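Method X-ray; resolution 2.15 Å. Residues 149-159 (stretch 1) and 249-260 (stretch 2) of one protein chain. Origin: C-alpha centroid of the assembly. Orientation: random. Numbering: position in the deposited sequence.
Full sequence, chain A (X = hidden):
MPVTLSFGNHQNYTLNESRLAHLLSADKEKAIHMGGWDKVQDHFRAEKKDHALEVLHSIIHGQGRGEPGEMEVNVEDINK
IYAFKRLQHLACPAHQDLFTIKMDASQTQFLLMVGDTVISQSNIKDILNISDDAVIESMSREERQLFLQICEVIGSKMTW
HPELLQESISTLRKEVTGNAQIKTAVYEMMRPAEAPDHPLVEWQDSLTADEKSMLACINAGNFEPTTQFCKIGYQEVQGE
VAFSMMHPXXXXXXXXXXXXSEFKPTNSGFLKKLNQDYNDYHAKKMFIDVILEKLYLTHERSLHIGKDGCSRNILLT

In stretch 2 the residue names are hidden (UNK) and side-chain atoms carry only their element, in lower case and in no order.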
# COMPACT_ATOMS: atom_id res chain seq x y z
N GLN A 149 5.80 4.54 -1.80
CA GLN A 149 6.24 3.57 -2.82
C GLN A 149 5.01 2.97 -3.48
O GLN A 149 5.01 2.77 -4.71
CB GLN A 149 7.10 2.44 -2.28
CG GLN A 149 8.54 2.81 -1.86
CD GLN A 149 9.26 1.57 -1.34
OE1 GLN A 149 9.66 0.69 -2.11
NE2 GLN A 149 9.36 1.46 -0.03
N ILE A 150 3.97 2.77 -2.68
CA ILE A 150 2.74 2.20 -3.19
C ILE A 150 2.06 3.27 -4.03
O ILE A 150 1.45 2.94 -5.04
CB ILE A 150 1.82 1.73 -2.03
CG1 ILE A 150 2.47 0.53 -1.29
CG2 ILE A 150 0.36 1.41 -2.49
CD1 ILE A 150 2.03 0.43 0.19
N CYS A 151 2.12 4.51 -3.57
CA CYS A 151 1.64 5.65 -4.33
C CYS A 151 2.29 5.68 -5.71
O CYS A 151 1.57 5.84 -6.66
CB CYS A 151 1.83 7.00 -3.57
SG CYS A 151 0.59 7.22 -2.24
N GLU A 152 3.61 5.51 -5.82
CA GLU A 152 4.29 5.53 -7.11
C GLU A 152 3.69 4.48 -8.04
O GLU A 152 3.42 4.77 -9.22
CB GLU A 152 5.77 5.23 -7.03
CG GLU A 152 6.43 5.86 -5.81
CD GLU A 152 7.94 5.97 -5.89
OE1 GLU A 152 8.48 6.84 -5.13
OE2 GLU A 152 8.55 5.24 -6.71
N VAL A 153 3.51 3.26 -7.51
CA VAL A 153 3.16 2.14 -8.33
C VAL A 153 1.75 2.36 -8.84
O VAL A 153 1.49 2.22 -10.05
CB VAL A 153 3.38 0.78 -7.59
CG1 VAL A 153 2.65 -0.38 -8.30
CG2 VAL A 153 4.84 0.50 -7.57
N ILE A 154 0.87 2.79 -7.94
CA ILE A 154 -0.52 3.03 -8.27
C ILE A 154 -0.63 4.14 -9.34
O ILE A 154 -1.47 4.07 -10.28
CB ILE A 154 -1.32 3.52 -7.08
CG1 ILE A 154 -1.53 2.40 -6.05
CG2 ILE A 154 -2.70 3.93 -7.53
CD1 ILE A 154 -2.30 2.84 -4.76
N GLY A 155 0.20 5.17 -9.13
CA GLY A 155 0.23 6.32 -10.00
C GLY A 155 0.72 5.89 -11.36
O GLY A 155 0.09 6.21 -12.34
N SER A 156 1.77 5.11 -11.39
CA SER A 156 2.26 4.62 -12.64
C SER A 156 1.31 3.67 -13.41
O SER A 156 1.35 3.65 -14.65
CB SER A 156 3.58 3.98 -12.43
OG SER A 156 3.98 3.20 -13.53
N LYS A 157 0.44 2.92 -12.71
CA LYS A 157 -0.48 2.02 -13.41
C LYS A 157 -1.59 2.83 -13.98
O LYS A 157 -2.05 2.56 -15.09
CB LYS A 157 -1.03 0.92 -12.51
CG LYS A 157 0.04 0.01 -11.96
CD LYS A 157 0.72 -0.79 -13.04
CE LYS A 157 1.67 -1.75 -12.38
NZ LYS A 157 2.21 -2.75 -13.31
N MET A 158 -2.01 3.86 -13.24
CA MET A 158 -3.12 4.63 -13.64
C MET A 158 -2.74 5.59 -14.80
O MET A 158 -3.64 6.05 -15.50
CB MET A 158 -3.66 5.42 -12.48
CG MET A 158 -4.52 4.64 -11.49
SD MET A 158 -5.08 5.86 -10.26
CE MET A 158 -6.67 5.23 -9.94
N THR A 159 -1.44 5.83 -14.99
CA THR A 159 -0.90 6.81 -15.93
C THR A 159 -0.61 6.13 -17.26
O THR A 159 -1.01 6.61 -18.33
CB THR A 159 0.39 7.46 -15.34
OG1 THR A 159 0.02 8.32 -14.25
CG2 THR A 159 1.17 8.27 -16.38
N UNK A 249 -3.28 3.33 6.93
CA UNK A 249 -3.14 3.96 5.56
C UNK A 249 -2.56 2.98 4.52
O UNK A 249 -2.94 3.02 3.33
c UNK A 249 -2.31 5.22 5.59
s UNK A 249 -3.09 6.50 6.54
N UNK A 250 -1.65 2.11 4.96
CA UNK A 250 -0.99 1.22 4.03
C UNK A 250 -1.96 0.11 3.68
O UNK A 250 -2.23 -0.14 2.49
c UNK A 250 2.67 1.77 5.17
c UNK A 250 0.38 0.78 4.53
c UNK A 250 1.38 1.95 4.39
c UNK A 250 0.88 -0.46 3.73
N UNK A 251 -2.57 -0.53 4.67
CA UNK A 251 -3.61 -1.48 4.29
C UNK A 251 -4.78 -0.88 3.47
O UNK A 251 -5.34 -1.54 2.56
o UNK A 251 -4.80 -1.82 6.41
c UNK A 251 -4.00 -2.41 5.47
N UNK A 252 -5.16 0.37 3.75
CA UNK A 252 -6.24 1.01 3.02
C UNK A 252 -5.83 1.17 1.57
O UNK A 252 -6.61 0.84 0.65
o UNK A 252 -9.40 5.58 -0.23
c UNK A 252 -8.65 3.10 2.32
c UNK A 252 -7.32 5.08 0.90
c UNK A 252 -9.34 3.86 1.39
c UNK A 252 -6.56 2.42 3.57
c UNK A 252 -8.68 4.84 0.68
c UNK A 252 -7.29 3.31 2.59
c UNK A 252 -6.62 4.30 1.86
N UNK A 253 -4.64 1.72 1.37
CA UNK A 253 -4.20 2.01 0.03
C UNK A 253 -3.96 0.74 -0.80
O UNK A 253 -4.27 0.75 -2.03
c UNK A 253 -2.99 2.95 0.04
c UNK A 253 -3.46 4.77 -1.69
c UNK A 253 -2.51 3.65 -1.21
c UNK A 253 -1.17 4.20 -0.90
N UNK A 254 -3.47 -0.33 -0.17
CA UNK A 254 -3.36 -1.64 -0.85
C UNK A 254 -4.67 -2.26 -1.20
O UNK A 254 -4.82 -2.73 -2.30
c UNK A 254 -1.08 -2.31 0.04
c UNK A 254 -0.40 -2.52 -1.38
c UNK A 254 -0.40 -3.14 1.15
c UNK A 254 -2.56 -2.66 -0.05
N UNK A 255 -5.63 -2.31 -0.27
CA UNK A 255 -6.79 -3.22 -0.44
C UNK A 255 -8.15 -2.58 -0.48
O UNK A 255 -9.10 -3.22 -0.88
n UNK A 255 -3.59 -5.97 1.32
c UNK A 255 -3.99 -6.56 0.20
c UNK A 255 -5.54 -5.10 0.78
c UNK A 255 -6.82 -4.33 0.67
c UNK A 255 -4.55 -5.07 1.71
n UNK A 255 -5.17 -6.05 -0.14
N UNK A 256 -8.25 -1.34 -0.04
CA UNK A 256 -9.56 -0.65 -0.02
C UNK A 256 -9.71 0.63 -0.88
O UNK A 256 -10.83 1.08 -1.15
c UNK A 256 -9.98 -0.42 1.42
o UNK A 256 -10.10 -1.69 2.00
N UNK A 257 -8.60 1.18 -1.31
CA UNK A 257 -8.59 2.47 -2.02
C UNK A 257 -9.45 2.43 -3.27
O UNK A 257 -9.25 1.56 -4.09
c UNK A 257 -6.54 5.92 -5.28
c UNK A 257 -7.07 5.24 -3.05
o UNK A 257 -6.32 6.90 -6.20
c UNK A 257 -6.93 3.89 -3.42
c UNK A 257 -6.40 4.59 -5.68
c UNK A 257 -6.87 6.25 -3.98
c UNK A 257 -6.57 3.58 -4.73
c UNK A 257 -7.13 2.78 -2.40
N UNK A 258 -10.38 3.37 -3.41
CA UNK A 258 -11.00 3.67 -4.72
C UNK A 258 -10.67 5.10 -5.18
O UNK A 258 -10.92 6.07 -4.43
o UNK A 258 -13.14 4.49 -5.51
c UNK A 258 -12.51 3.52 -4.67
N UNK A 259 -10.15 5.24 -6.42
CA UNK A 259 -9.79 6.53 -6.98
C UNK A 259 -10.99 7.34 -7.40
O UNK A 259 -10.86 8.56 -7.63
c UNK A 259 -9.64 4.87 -8.68
c UNK A 259 -8.99 6.14 -8.23
c UNK A 259 -9.85 4.15 -7.36
N UNK A 260 -12.14 6.68 -7.51
CA UNK A 260 -13.39 7.31 -7.96
C UNK A 260 -13.84 8.35 -6.98
O UNK A 260 -13.99 8.09 -5.79
c UNK A 260 -13.85 3.09 -10.04
c UNK A 260 -14.23 5.32 -9.28
c UNK A 260 -14.16 3.97 -9.03
c UNK A 260 -14.52 6.28 -8.18
c UNK A 260 -13.59 3.56 -11.31
c UNK A 260 -13.95 5.78 -10.55
c UNK A 260 -13.63 4.91 -11.56

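Position 249 carries one carbon and then one sulfur, with nothing of stretch 1 in reach. It is Cys-249.

Position 250 has four carbons, forked at the first, with one arm two carbons long. The short arm touches Ile-150. Beta branching of this form is isoleucine. Ile-250 CG2 lies 3.8 Å from Ile-150 CD1.

Position 251 has one carbon and one oxygen, and its CA-to-CB bond points away from stretch 1. It is Ser-251.

Position 252 has one carbon, then a six-carbon ring bearing an oxygen. It does not touch stretch 1. It is Tyr-252, and its hydroxyl is hydrogen-bonded elsewhere in the structure.

Position 253 has four carbons, forked at the second. Its CA-to-CB bond points toward stretch 1, and it touches Ile-150, Cys-151 and Ile-154. This is Leu-253. Leu-253 CD2 lies 3.6 Å from Ile-150 CG2 and 3.7 Å from Cys-151 SG, and Leu-253 CG lies 3.6 Å from Ile-154 CD1.

Position 254 has the same four carbons and the same fork. Its CA-to-CB bond points sideways, but its end comes nearer and touches Ile-150. It is Leu-254, with CD2 4.1 Å from Ile-150 CD1.

Position 255 has one carbon, then a five-membered ring of three carbons and two nitrogens. It is out of reach of stretch 1. It is His-255.

Position 256 has one carbon and one oxygen, also out of reach. It is Ser-256.

Position 257 has one carbon, then a six-carbon ring bearing an oxygen. Its CA-to-CB bond points toward stretch 1, and it touches Ile-154 and Met-158. It is Tyr-257. Met-158 CE sits at the ring edge, 4.1 Å from Tyr-257 OH. Ile-154 CG2 is 4.2 Å from Tyr-257 CE2. The buried hydroxyl has no partner in the model.

Position 258 has one carbon and one oxygen, and its CA-to-CB bond points away from stretch 1. It is Ser-258.

Position 259 has three carbons closing a ring onto the backbone nitrogen, and touches Met-158. Such a ring is proline. Pro-259 CB lies 3.0 Å from Met-158 CE, very tight for two carbons.

Position 260 has one carbon, then a six-carbon ring without oxygen. It makes no contact with stretch 1. It is Phe-260, whose N makes a weak hydrogen bond to Ser-258 OG at 3.1 Å.

The two helices run nearly parallel, at 19°. No hydrogen bond crosses between the stretches, so apolar packing joins them. Ile-150, Ile-154 and Met-158 recur every four residues and so line one side of their helix. Tyr-257 and Pro-259 extend the contact to Met-158.

Stretch 2 249-260: CISYLLHSYSPF
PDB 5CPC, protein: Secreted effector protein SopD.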